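Local coordinates for alpha-n-acetylglucosaminidase family protein (Clostridium perfringens, PDB 4A42) that probably binds carbohydrate as a family 32 carbohydrate-binding module of a family 89 alpha-N-acetylglucosaminidase and carries a bound calcium ion, at residues P87-I92 with N109-K114; S76-V81 with V130-N135. One frame throughout, in Å; residues are numbered along the deposited sequence.

Contact 1: P87-I92 with N109-K114; sequences PLKYSI and NNEENK
Lys89 and Asn110 carry the polar side of this contact. The ammonium NZ of Lys89 forms a salt bridge with Glu111 OE2 at 2.8 Å, coming from above the carboxylate plane. Lys89 NZ also donates to Asn110 O at 2.9 Å. A bend at the end of the lysine chain (chi4 -69°) turns NZ to these two acceptors.

The amide of Asn110 works in both directions. Asn110 ND2 gives a hydrogen bond to Leu88 O across the contact (2.8 Å), with that oxygen close to the amide plane. Asn110 ND2 also donates to Glu112 O at 2.9 Å, in the carbonyl plane and on a lone pair. OD1 accepts from Glu112 N. The three bonds fix the rotation of the amide. Glu112 O has a second partner in Tyr117 OH.

The Pro87 ring packs by van der Waals contact against backbone carbonyls. Pro87 CG lies 3.4 Å from Glu111 O, and Pro87 CB is 3.5 Å from Glu112 O. The ring crosses the Asn113 side chain at about a right angle. Asn113 ND2 is itself hydrogen-bonded to Asn85 O.

The bond from Glu112 N to Asn110 OD1 closes an Asx turn. This turn shapes the surface loop between strands 102-107 and 116-120 and ties it to the chain entering strand 90-95.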
loop_
_atom_site.group_PDB
_atom_site.type_symbol
_atom_site.label_atom_id
_atom_site.label_comp_id
_atom_site.label_asym_id
_atom_site.label_seq_id
_atom_site.Cartn_x
_atom_site.Cartn_y
_atom_site.Cartn_z
ATOM N N PRO A 87 -14.958 6.445 1.462
ATOM C CA PRO A 87 -14.236 5.520 2.341
ATOM C C PRO A 87 -13.423 4.541 1.509
ATOM O O PRO A 87 -13.904 4.011 0.511
ATOM C CB PRO A 87 -15.360 4.796 3.079
ATOM C CG PRO A 87 -16.475 5.816 3.097
ATOM C CD PRO A 87 -16.399 6.473 1.754
ATOM N N LEU A 88 -12.185 4.308 1.913
ATOM C CA LEU A 88 -11.318 3.421 1.156
ATOM C C LEU A 88 -11.690 1.969 1.388
ATOM O O LEU A 88 -11.882 1.541 2.520
ATOM C CB LEU A 88 -9.858 3.662 1.535
ATOM C CG LEU A 88 -8.824 3.002 0.623
ATOM C CD1 LEU A 88 -8.850 3.654 -0.753
ATOM C CD2 LEU A 88 -7.444 3.106 1.241
ATOM N N LYS A 89 -11.807 1.220 0.299
ATOM C CA LYS A 89 -11.993 -0.221 0.358
ATOM C C LYS A 89 -10.718 -0.833 -0.180
ATOM O O LYS A 89 -10.299 -0.516 -1.290
ATOM C CB LYS A 89 -13.213 -0.649 -0.461
ATOM C CG LYS A 89 -14.533 -0.143 0.119
ATOM C CD LYS A 89 -15.705 -0.388 -0.822
ATOM C CE LYS A 89 -16.975 0.211 -0.257
ATOM N NZ LYS A 89 -17.414 -0.538 0.936
ATOM N N TYR A 90 -10.091 -1.706 0.607
ATOM C CA TYR A 90 -8.738 -2.152 0.290
ATOM C C TYR A 90 -8.401 -3.465 0.977
ATOM O O TYR A 90 -9.066 -3.868 1.951
ATOM C CB TYR A 90 -7.706 -1.086 0.707
ATOM C CG TYR A 90 -7.543 -0.938 2.211
ATOM C CD1 TYR A 90 -8.433 -0.172 2.957
ATOM C CD2 TYR A 90 -6.518 -1.597 2.895
ATOM C CE1 TYR A 90 -8.298 -0.048 4.341
ATOM C CE2 TYR A 90 -6.373 -1.468 4.281
ATOM C CZ TYR A 90 -7.272 -0.693 4.995
ATOM O OH TYR A 90 -7.173 -0.549 6.371
ATOM N N SER A 91 -7.368 -4.121 0.456
ATOM C CA SER A 91 -6.731 -5.244 1.125
ATOM C C SER A 91 -5.217 -5.111 1.005
ATOM O O SER A 91 -4.702 -4.382 0.154
ATOM C CB SER A 91 -7.197 -6.578 0.532
ATOM O OG SER A 91 -6.804 -6.726 -0.829
ATOM N N ILE A 92 -4.521 -5.799 1.900
ATOM C CA ILE A 92 -3.075 -5.824 1.921
ATOM C C ILE A 92 -2.637 -7.279 1.926
ATOM O O ILE A 92 -3.130 -8.078 2.727
ATOM C CB ILE A 92 -2.540 -5.121 3.181
ATOM C CG1 ILE A 92 -3.134 -3.705 3.306
ATOM C CG2 ILE A 92 -1.017 -5.054 3.152
ATOM C CD1 ILE A 92 -2.578 -2.934 4.496
ATOM N N ASN A 109 -14.813 -4.285 2.244
ATOM C CA ASN A 109 -16.177 -3.830 2.486
ATOM C C ASN A 109 -16.229 -2.600 3.383
ATOM O O ASN A 109 -17.288 -2.206 3.862
ATOM C CB ASN A 109 -17.016 -4.967 3.080
ATOM C CG ASN A 109 -17.228 -6.109 2.102
ATOM O OD1 ASN A 109 -17.623 -5.894 0.956
ATOM N ND2 ASN A 109 -16.964 -7.333 2.550
ATOM N N ASN A 110 -15.074 -1.982 3.603
ATOM C CA ASN A 110 -14.996 -0.876 4.552
ATOM C C ASN A 110 -15.893 0.305 4.212
ATOM O O ASN A 110 -15.948 0.742 3.063
ATOM C CB ASN A 110 -13.568 -0.368 4.697
ATOM C CG ASN A 110 -13.495 0.857 5.572
ATOM O OD1 ASN A 110 -13.796 0.782 6.764
ATOM N ND2 ASN A 110 -13.113 2.003 4.988
ATOM N N GLU A 111 -16.568 0.833 5.229
ATOM C CA GLU A 111 -17.343 2.053 5.058
ATOM C C GLU A 111 -16.863 3.170 5.976
ATOM O O GLU A 111 -17.409 4.259 5.941
ATOM C CB GLU A 111 -18.836 1.797 5.274
ATOM C CG GLU A 111 -19.453 0.864 4.252
ATOM C CD GLU A 111 -19.468 1.451 2.852
ATOM O OE1 GLU A 111 -19.188 2.659 2.701
ATOM O OE2 GLU A 111 -19.759 0.694 1.898
ATOM N N GLU A 112 -15.842 2.903 6.794
ATOM C CA GLU A 112 -15.336 3.919 7.716
ATOM C C GLU A 112 -14.504 4.940 6.937
ATOM O O GLU A 112 -13.634 4.565 6.153
ATOM C CB GLU A 112 -14.496 3.289 8.840
ATOM C CG GLU A 112 -14.125 4.262 9.981
ATOM C CD GLU A 112 -13.205 3.644 11.023
ATOM O OE1 GLU A 112 -12.578 2.608 10.747
ATOM O OE2 GLU A 112 -13.092 4.198 12.133
ATOM N N ASN A 113 -14.793 6.220 7.148
ATOM C CA ASN A 113 -14.093 7.280 6.428
ATOM C C ASN A 113 -12.993 7.862 7.292
ATOM O O ASN A 113 -13.258 8.548 8.294
ATOM C CB ASN A 113 -15.059 8.369 5.963
ATOM C CG ASN A 113 -14.538 9.120 4.741
ATOM O OD1 ASN A 113 -13.337 9.355 4.608
ATOM N ND2 ASN A 113 -15.441 9.488 3.843
ATOM N N LYS A 114 -11.754 7.570 6.911
ATOM C CA LYS A 114 -10.588 8.022 7.669
ATOM C C LYS A 114 -9.574 8.676 6.750
ATOM O O LYS A 114 -9.510 8.373 5.552
ATOM C CB LYS A 114 -9.920 6.861 8.414
ATOM C CG LYS A 114 -10.840 6.129 9.393
ATOM C CD LYS A 114 -10.052 5.346 10.425
ATOM C CE LYS A 114 -9.321 4.162 9.826
ATOM N NZ LYS A 114 -8.664 3.346 10.895
#

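Contact 2: S76-V81 with V130-N135; sequences SAIDIV and VRFNFN
This contact belongs to the hydrophobic core of a beta-sandwich, the fold expected of an F5/8 type C domain. Strand 77-82 comes from the four-stranded sheet and strand 126-134 from the sheet facing it. The segment axes are 11.1 Å apart at closest approach, and their directions differ by 36°. The strands therefore meet through side chains. Ile78 and Ile80 point toward the other strand, and Val130, Phe132 and Phe134 point back at them.

Phe132 is the centre of the contact. Its ring presents an edge to both isoleucines. Ile78 CG2 lies in the ring plane, 3.6 Å from Phe132 CE2 and equally near Phe132 CZ. Ile80 reaches the neighbouring part of the rim, with Ile80 CD1 3.8 Å from Phe132 CD2. Ile80 and Phe132 run alongside each other, pointing opposite ways.

The branches of Ile78 divide the work. CG2 stands anti to the backbone N and meets the ring, while the CG1 arm (chi1 -59°) carries Ile78 CD1 to Val130 CG1 at 4.0 Å. Ile80 divides the other way: its CG1-CD1 arm lies by Phe132, and Ile80 CG2 approaches Phe134 CE1 at 4.3 Å.

Other core residues close round the group. Ile92 touches Ile78, Val130 and Phe132, and Ile144 also touches Phe132. Leu88 and Tyr90 pack on both Ile80 and Phe134.

All five touching residues are buried, and every contact between them is apolar. The two sheets are thus joined here by van der Waals packing and the exclusion of water.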
loop_
_atom_site.group_PDB
_atom_site.type_symbol
_atom_site.label_atom_id
_atom_site.label_comp_id
_atom_site.label_asym_id
_atom_site.label_seq_id
_atom_site.Cartn_x
_atom_site.Cartn_y
_atom_site.Cartn_z
ATOM N N SER A 76 6.264 -4.277 10.467
ATOM C CA SER A 76 5.503 -4.120 11.691
ATOM C C SER A 76 4.155 -3.399 11.565
ATOM O O SER A 76 3.236 -3.653 12.306
ATOM C CB SER A 76 6.325 -3.452 12.790
ATOM O OG SER A 76 6.457 -2.070 12.620
ATOM N N ALA A 77 4.092 -2.458 10.645
ATOM C CA ALA A 77 2.895 -1.639 10.508
ATOM C C ALA A 77 2.842 -0.959 9.158
ATOM O O ALA A 77 3.872 -0.732 8.526
ATOM C CB ALA A 77 2.811 -0.612 11.625
ATOM N N ILE A 78 1.623 -0.647 8.717
ATOM C CA ILE A 78 1.411 -0.017 7.424
ATOM C C ILE A 78 0.357 1.089 7.511
ATOM O O ILE A 78 -0.738 0.873 8.044
ATOM C CB ILE A 78 0.987 -1.056 6.354
ATOM C CG1 ILE A 78 2.071 -2.139 6.199
ATOM C CG2 ILE A 78 0.674 -0.352 5.023
ATOM C CD1 ILE A 78 1.637 -3.370 5.409
ATOM N N ASP A 79 0.686 2.272 6.990
ATOM C CA ASP A 79 -0.293 3.355 6.854
ATOM C C ASP A 79 -0.619 3.614 5.388
ATOM O O ASP A 79 0.276 3.685 4.549
ATOM C CB ASP A 79 0.240 4.679 7.401
ATOM C CG ASP A 79 0.421 4.679 8.891
ATOM O OD1 ASP A 79 -0.129 3.784 9.561
ATOM O OD2 ASP A 79 1.119 5.597 9.383
ATOM N N ILE A 80 -1.898 3.815 5.095
ATOM C CA ILE A 80 -2.328 4.268 3.781
ATOM C C ILE A 80 -2.991 5.621 3.953
ATOM O O ILE A 80 -4.007 5.740 4.635
ATOM C CB ILE A 80 -3.342 3.310 3.134
ATOM C CG1 ILE A 80 -2.773 1.894 3.073
ATOM C CG2 ILE A 80 -3.736 3.801 1.724
ATOM C CD1 ILE A 80 -3.813 0.841 2.801
ATOM N N VAL A 81 -2.410 6.643 3.345
ATOM C CA VAL A 81 -2.969 7.982 3.429
ATOM C C VAL A 81 -3.941 8.139 2.264
ATOM O O VAL A 81 -3.526 8.092 1.101
ATOM C CB VAL A 81 -1.855 9.049 3.374
ATOM C CG1 VAL A 81 -2.445 10.443 3.498
ATOM C CG2 VAL A 81 -0.840 8.809 4.491
ATOM N N VAL A 130 4.808 -6.397 -0.840
ATOM C CA VAL A 130 3.600 -5.931 -0.185
ATOM C C VAL A 130 2.673 -5.399 -1.265
ATOM O O VAL A 130 3.026 -4.470 -1.999
ATOM C CB VAL A 130 3.900 -4.856 0.882
ATOM C CG1 VAL A 130 2.674 -4.606 1.751
ATOM C CG2 VAL A 130 5.086 -5.278 1.748
ATOM N N ARG A 131 1.491 -6.007 -1.371
ATOM C CA ARG A 131 0.544 -5.661 -2.414
ATOM C C ARG A 131 -0.737 -5.076 -1.826
ATOM O O ARG A 131 -1.296 -5.602 -0.864
ATOM C CB ARG A 131 0.235 -6.869 -3.307
ATOM C CG ARG A 131 -0.696 -6.531 -4.476
ATOM C CD ARG A 131 -0.724 -7.642 -5.510
ATOM N NE ARG A 131 -1.390 -8.836 -5.011
ATOM C CZ ARG A 131 -1.430 -9.991 -5.667
ATOM N NH1 ARG A 131 -0.838 -10.094 -6.853
ATOM N NH2 ARG A 131 -2.060 -11.038 -5.143
ATOM N N PHE A 132 -1.165 -3.958 -2.409
ATOM C CA PHE A 132 -2.351 -3.225 -1.989
ATOM C C PHE A 132 -3.367 -3.295 -3.108
ATOM O O PHE A 132 -3.064 -2.966 -4.250
ATOM C CB PHE A 132 -1.996 -1.754 -1.706
ATOM C CG PHE A 132 -1.032 -1.580 -0.570
ATOM C CD1 PHE A 132 0.331 -1.777 -0.764
ATOM C CD2 PHE A 132 -1.479 -1.228 0.695
ATOM C CE1 PHE A 132 1.224 -1.643 0.286
ATOM C CE2 PHE A 132 -0.583 -1.072 1.749
ATOM C CZ PHE A 132 0.770 -1.293 1.544
ATOM N N ASN A 133 -4.577 -3.728 -2.788
ATOM C CA ASN A 133 -5.637 -3.743 -3.775
ATOM C C ASN A 133 -6.708 -2.773 -3.338
ATOM O O ASN A 133 -7.055 -2.724 -2.162
ATOM C CB ASN A 133 -6.193 -5.157 -3.905
ATOM C CG ASN A 133 -5.090 -6.189 -4.018
ATOM O OD1 ASN A 133 -4.377 -6.236 -5.023
ATOM N ND2 ASN A 133 -4.917 -6.995 -2.970
ATOM N N PHE A 134 -7.208 -1.975 -4.275
ATOM C CA PHE A 134 -8.208 -0.966 -3.944
ATOM C C PHE A 134 -9.461 -1.195 -4.764
ATOM O O PHE A 134 -9.402 -1.282 -5.985
ATOM C CB PHE A 134 -7.662 0.442 -4.191
ATOM C CG PHE A 134 -6.403 0.735 -3.434
ATOM C CD1 PHE A 134 -6.438 0.935 -2.066
ATOM C CD2 PHE A 134 -5.181 0.793 -4.082
ATOM C CE1 PHE A 134 -5.286 1.193 -1.352
ATOM C CE2 PHE A 134 -4.006 1.059 -3.367
ATOM C CZ PHE A 134 -4.064 1.266 -2.004
ATOM N N ASN A 135 -10.585 -1.342 -4.080
ATOM C CA ASN A 135 -11.850 -1.559 -4.766
ATOM C C ASN A 135 -12.922 -0.498 -4.583
ATOM O O ASN A 135 -14.048 -0.718 -4.952
ATOM C CB ASN A 135 -12.413 -2.945 -4.492
ATOM C CG ASN A 135 -12.725 -3.162 -3.054
ATOM O OD1 ASN A 135 -11.831 -3.361 -2.265
ATOM N ND2 ASN A 135 -14.006 -3.158 -2.707
#

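Overall arrangement
The centres of the two contacts lie about 11 Å apart. Along the chain, contact 1 is nested between the segments of contact 2: the order is 76-81, 87-92, 109-114, 130-135. Strands 77-82 and 90-95 follow each other in sequence but lie in different sheets. Strands 90-95 and 126-134 are neighbours in one sheet, so the contacts meet directly. Ser91 OG is 2.9 Å from Asn133 ND2, and Lys89 O is 2.9 Å from Asn135 N, a probable hydrogen bond. Contact 2 is near the centre of the chain, while contact 1 is at the surface, its centre about 13 Å from the centre of the chain. Together they link a surface loop to the core of the module.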